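Local atomic coordinates of probable transcriptional regulator, TetR family protein (Rhodococcus sp., PDB entry 3BJB), a protein that probably binds regulatory DNA as a TetR-family transcription factor, pairing a helix-turn-helix head with an all-helical C-terminal domain. Residues Y100-R105 with R143-D148; A119-T124 with L169-I174. All coordinates share one frame; numbering follows the deposited sequence.

Interaction 1: Y100-R105 with R143-D148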
# COMPACT_ATOMS: atom_id res chain seq x y z
N TYR B 100 -16.41 0.33 -10.92
CA TYR B 100 -15.35 -0.09 -11.79
C TYR B 100 -14.85 1.03 -12.70
O TYR B 100 -13.65 1.21 -12.85
CB TYR B 100 -15.80 -1.26 -12.65
CG TYR B 100 -14.70 -1.70 -13.54
CD1 TYR B 100 -13.49 -2.16 -12.99
CD2 TYR B 100 -14.82 -1.63 -14.92
CE1 TYR B 100 -12.46 -2.57 -13.78
CE2 TYR B 100 -13.77 -2.05 -15.74
CZ TYR B 100 -12.59 -2.52 -15.15
OH TYR B 100 -11.52 -2.93 -15.92
N ASN B 101 -15.75 1.78 -13.33
CA ASN B 101 -15.34 2.81 -14.29
C ASN B 101 -14.56 3.97 -13.66
O ASN B 101 -13.70 4.57 -14.32
CB ASN B 101 -16.53 3.37 -15.10
CG ASN B 101 -17.12 2.36 -16.09
OD1 ASN B 101 -18.35 2.32 -16.27
ND2 ASN B 101 -16.27 1.55 -16.72
N VAL B 102 -14.88 4.32 -12.42
CA VAL B 102 -14.13 5.38 -11.76
C VAL B 102 -12.72 4.91 -11.42
O VAL B 102 -11.74 5.66 -11.56
CB VAL B 102 -14.86 5.95 -10.47
CG1 VAL B 102 -16.33 6.02 -10.66
CG2 VAL B 102 -14.54 5.15 -9.22
N LEU B 103 -12.62 3.65 -10.98
CA LEU B 103 -11.37 3.08 -10.55
C LEU B 103 -10.45 2.98 -11.75
O LEU B 103 -9.28 3.37 -11.64
CB LEU B 103 -11.60 1.73 -9.86
CG LEU B 103 -11.46 1.64 -8.32
CD1 LEU B 103 -11.84 2.93 -7.57
CD2 LEU B 103 -12.23 0.46 -7.75
N VAL B 104 -10.99 2.55 -12.89
CA VAL B 104 -10.26 2.47 -14.17
C VAL B 104 -9.73 3.85 -14.60
O VAL B 104 -8.57 3.99 -14.99
CB VAL B 104 -11.14 1.86 -15.31
CG1 VAL B 104 -10.52 2.05 -16.69
CG2 VAL B 104 -11.40 0.37 -15.04
N ARG B 105 -10.60 4.85 -14.52
CA ARG B 105 -10.20 6.23 -14.75
C ARG B 105 -9.08 6.72 -13.84
O ARG B 105 -8.15 7.34 -14.32
CB ARG B 105 -11.41 7.14 -14.55
CG ARG B 105 -11.14 8.59 -14.87
CD ARG B 105 -11.02 8.77 -16.36
NE ARG B 105 -12.35 8.77 -16.98
CZ ARG B 105 -13.17 9.82 -16.98
NH1 ARG B 105 -12.81 10.98 -16.41
NH2 ARG B 105 -14.35 9.71 -17.57
N ARG B 143 -14.41 7.49 -1.52
CA ARG B 143 -15.68 6.94 -1.18
C ARG B 143 -16.90 7.72 -1.75
O ARG B 143 -17.85 7.09 -2.22
CB ARG B 143 -15.74 6.86 0.34
CG ARG B 143 -16.77 5.95 0.93
CD ARG B 143 -16.98 6.36 2.36
NE ARG B 143 -17.43 7.75 2.39
CZ ARG B 143 -17.41 8.54 3.47
NH1 ARG B 143 -16.94 8.08 4.63
NH2 ARG B 143 -17.85 9.79 3.37
N GLN B 144 -16.88 9.07 -1.71
CA GLN B 144 -18.00 9.86 -2.28
C GLN B 144 -18.06 9.94 -3.81
O GLN B 144 -19.10 10.25 -4.36
CB GLN B 144 -18.04 11.29 -1.73
CG GLN B 144 -18.84 11.44 -0.48
CD GLN B 144 -20.33 11.22 -0.68
OE1 GLN B 144 -21.07 11.09 0.29
NE2 GLN B 144 -20.79 11.18 -1.93
N ILE B 145 -16.94 9.72 -4.48
CA ILE B 145 -16.95 9.73 -5.93
C ILE B 145 -17.60 8.46 -6.45
O ILE B 145 -18.31 8.48 -7.46
CB ILE B 145 -15.55 9.87 -6.52
CG1 ILE B 145 -14.99 11.25 -6.20
CG2 ILE B 145 -15.56 9.60 -8.06
CD1 ILE B 145 -13.56 11.42 -6.62
N MSE B 146 -17.36 7.38 -5.71
CA MSE B 146 -17.81 6.05 -6.06
C MSE B 146 -19.28 5.91 -5.71
O MSE B 146 -20.08 5.41 -6.50
CB MSE B 146 -17.00 5.00 -5.31
CG MSE B 146 -15.49 5.10 -5.51
SE MSE B 146 -14.54 3.74 -4.42
CE MSE B 146 -14.38 2.37 -5.78
N LEU B 147 -19.60 6.36 -4.50
CA LEU B 147 -20.97 6.44 -4.08
C LEU B 147 -21.78 7.18 -5.13
O LEU B 147 -22.79 6.68 -5.58
CB LEU B 147 -21.07 7.09 -2.70
CG LEU B 147 -21.49 6.24 -1.48
CD1 LEU B 147 -21.69 4.73 -1.74
CD2 LEU B 147 -20.58 6.46 -0.29
N ASP B 148 -21.28 8.33 -5.58
CA ASP B 148 -21.98 9.15 -6.55
C ASP B 148 -22.07 8.46 -7.90
O ASP B 148 -23.12 8.44 -8.55
CB ASP B 148 -21.31 10.52 -6.67
CG ASP B 148 -21.73 11.49 -5.54
OD1 ASP B 148 -22.68 11.19 -4.78
OD2 ASP B 148 -21.12 12.56 -5.42

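Interaction 2: A119-T124 with L169-I174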
# COMPACT_ATOMS: atom_id res chain seq x y z
N ALA B 119 4.76 9.43 -5.27
CA ALA B 119 4.84 10.30 -4.09
C ALA B 119 3.51 10.45 -3.33
O ALA B 119 3.52 10.66 -2.11
CB ALA B 119 5.39 11.65 -4.47
N MSE B 120 2.38 10.37 -4.02
CA MSE B 120 1.12 10.58 -3.33
C MSE B 120 0.70 9.34 -2.59
O MSE B 120 0.24 9.41 -1.47
CB MSE B 120 0.01 11.01 -4.28
CG MSE B 120 0.29 12.30 -5.05
SE MSE B 120 -1.24 12.81 -6.19
CE MSE B 120 -1.26 11.31 -7.44
N ILE B 121 0.83 8.20 -3.26
CA ILE B 121 0.58 6.90 -2.70
C ILE B 121 1.53 6.65 -1.49
O ILE B 121 1.08 6.28 -0.39
CB ILE B 121 0.78 5.81 -3.78
CG1 ILE B 121 -0.08 6.09 -5.04
CG2 ILE B 121 0.62 4.39 -3.21
CD1 ILE B 121 -1.53 5.71 -4.94
N GLN B 122 2.84 6.85 -1.66
CA GLN B 122 3.69 6.54 -0.52
C GLN B 122 3.35 7.41 0.63
O GLN B 122 3.30 6.93 1.75
CB GLN B 122 5.17 6.63 -0.81
CG GLN B 122 5.62 5.46 -1.58
CD GLN B 122 7.05 5.61 -2.07
OE1 GLN B 122 7.89 6.30 -1.43
NE2 GLN B 122 7.36 4.97 -3.21
N SER B 123 3.08 8.67 0.35
CA SER B 123 2.68 9.61 1.39
C SER B 123 1.45 9.18 2.15
O SER B 123 1.42 9.27 3.35
CB SER B 123 2.48 11.00 0.79
OG SER B 123 3.70 11.70 0.78
N THR B 124 0.44 8.68 1.46
CA THR B 124 -0.82 8.21 2.09
C THR B 124 -0.69 6.87 2.85
O THR B 124 -1.43 6.59 3.79
CB THR B 124 -1.90 8.15 1.00
OG1 THR B 124 -2.23 9.50 0.64
CG2 THR B 124 -3.15 7.40 1.45
N LEU B 169 -7.76 -2.70 -1.18
CA LEU B 169 -7.33 -3.55 -2.29
C LEU B 169 -6.84 -2.76 -3.52
O LEU B 169 -5.91 -3.17 -4.20
CB LEU B 169 -8.45 -4.49 -2.68
CG LEU B 169 -8.28 -5.40 -3.89
CD1 LEU B 169 -6.92 -6.04 -3.94
CD2 LEU B 169 -9.31 -6.48 -3.79
N TRP B 170 -7.44 -1.61 -3.79
CA TRP B 170 -7.13 -0.88 -5.00
C TRP B 170 -5.76 -0.24 -4.87
O TRP B 170 -4.91 -0.43 -5.73
CB TRP B 170 -8.19 0.16 -5.29
CG TRP B 170 -7.85 0.98 -6.47
CD1 TRP B 170 -7.83 0.58 -7.76
CD2 TRP B 170 -7.47 2.35 -6.46
NE1 TRP B 170 -7.46 1.60 -8.57
CE2 TRP B 170 -7.24 2.71 -7.80
CE3 TRP B 170 -7.30 3.31 -5.45
CZ2 TRP B 170 -6.85 3.99 -8.18
CZ3 TRP B 170 -6.91 4.59 -5.81
CH2 TRP B 170 -6.68 4.92 -7.18
N PHE B 171 -5.57 0.52 -3.78
CA PHE B 171 -4.27 1.10 -3.45
C PHE B 171 -3.16 0.09 -3.57
O PHE B 171 -2.09 0.43 -4.04
CB PHE B 171 -4.26 1.69 -2.03
CG PHE B 171 -4.48 3.16 -1.99
CD1 PHE B 171 -3.45 4.02 -1.62
CD2 PHE B 171 -5.73 3.70 -2.33
CE1 PHE B 171 -3.67 5.41 -1.61
CE2 PHE B 171 -5.97 5.10 -2.30
CZ PHE B 171 -4.94 5.95 -1.94
N GLY B 172 -3.41 -1.14 -3.15
CA GLY B 172 -2.40 -2.18 -3.25
C GLY B 172 -2.04 -2.48 -4.69
O GLY B 172 -0.86 -2.59 -5.03
N VAL B 173 -3.07 -2.58 -5.55
CA VAL B 173 -2.88 -2.95 -6.93
C VAL B 173 -2.05 -1.89 -7.64
O VAL B 173 -1.13 -2.23 -8.44
CB VAL B 173 -4.22 -3.14 -7.66
CG1 VAL B 173 -3.98 -3.56 -9.08
CG2 VAL B 173 -5.14 -4.15 -6.88
N ILE B 174 -2.36 -0.62 -7.36
CA ILE B 174 -1.61 0.48 -7.99
C ILE B 174 -0.15 0.44 -7.54
O ILE B 174 0.75 0.50 -8.37
CB ILE B 174 -2.18 1.87 -7.65
CG1 ILE B 174 -3.67 1.89 -7.86
CG2 ILE B 174 -1.61 2.89 -8.63
CD1 ILE B 174 -4.03 1.82 -9.31

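Interaction 1: Y100-R105 with R143-D148
V102 and M146 carry this helix-to-helix contact: the methyl CG2 of V102 lies 3.8 Å from CG of M146, and the two side chains cross at about a right angle. M146 is present as selenomethionine. Its CG is anti to the carbonyl carbon, the chain runs extended to the selenium, and the bend at chi3 (95°) turns CE toward L103. CE ends near the branched end of L103, these two side chains also crossing at about a right angle; the modelled spacing between M146 CE and L103 CD1 is too short to be trusted. I145 adds a looser contact, its CG2 sitting 4.4 Å from CB of V102. All of these groups are apolar.

The contact belongs to the helical C-terminal domain of the TetR fold, where helix 95-111 passes helix 134-150 with the short segment axes 9.7 Å apart and their directions 135° from one another. Of the CA atoms of the two segments, those of V102 and M146 are nearest each other, 6.8 Å apart. With CG1 of V102 beside the backbone N (chi1 -37°), CG2 falls between the backbone N and the carbonyl carbon and is the methyl that meets M146.

Farther out, F85 of helix 66-86 packs against V102, and I78 of the same helix against I145. L166 of helix 157-179 touches both L103 and M146. R105, which does not touch 143-148, makes weak hydrogen bonds through its guanidinium to the carbonyl oxygens of G84 and S88.

Interaction 2: A119-T124 with L169-I174
Between segments 119-124 and 169-174, the CA atoms of I121 and F171 are the nearest pair, 7.6 Å apart. The F171 side chain starts out toward the other segment, its CB directed at the opposing helix, and the CE1 corner of its ring meets I121 and T124. Two aliphatic groups converge on that atom: CD1 of I121 lies 4.0 Å from CE1 of F171, and CG2 of T124 lies 3.7 Å from it. Both come in at a slant to the ring. The T124 methyl also stays within 4.1 Å of the neighbouring ring atom CZ of F171, and its side chain crosses that of the phenylalanine at roughly a right angle.

T124 shows how one residue can divide its two branches between different tasks. With chi1 at -70°, OG1 lies beside the backbone N and makes a weak hydrogen bond to O of M120 (3.2 Å) in its own helix. The same rotation carries CG2 to the position trans to the backbone N, where it reaches the F171 ring. The hydroxyl is therefore turned back to its own turn of helix while the methyl enters the apolar seam. An alanine at F171 would remove the ring and is likely to leave I121 CD1 and T124 CG2 without their shared partner, opening a gap between the two helices.

Within the C-terminal domain of the TetR fold, M120 leans on V73, M74 and Q77 of helix 66-86, and W170 packs on L110 of helix 95-111. L169 and V173 of helix 157-179 pack against Q168 of the second subunit, while Q122 of helix 114-126 meets T126 of that subunit, consistent with the dimerisation through this domain seen in relatives.

Interactions 1 and 2 have centres about 16 Å apart and are joined directly, CG of L103 in the first lying 3.8 Å from CD1 of W170 in the second. F142 of helix 134-150 extends this join by touching both of those residues. A polar thread runs beside it, since T107 OG1 is hydrogen-bonded to L103 O and to W170 NE1. Along the chain the segments alternate, so the two pairings interlace four helices of one C-terminal domain. In TetR relatives this domain commonly houses the effector pocket and the dimer interface; here only interaction 2 has residues packing against the second subunit.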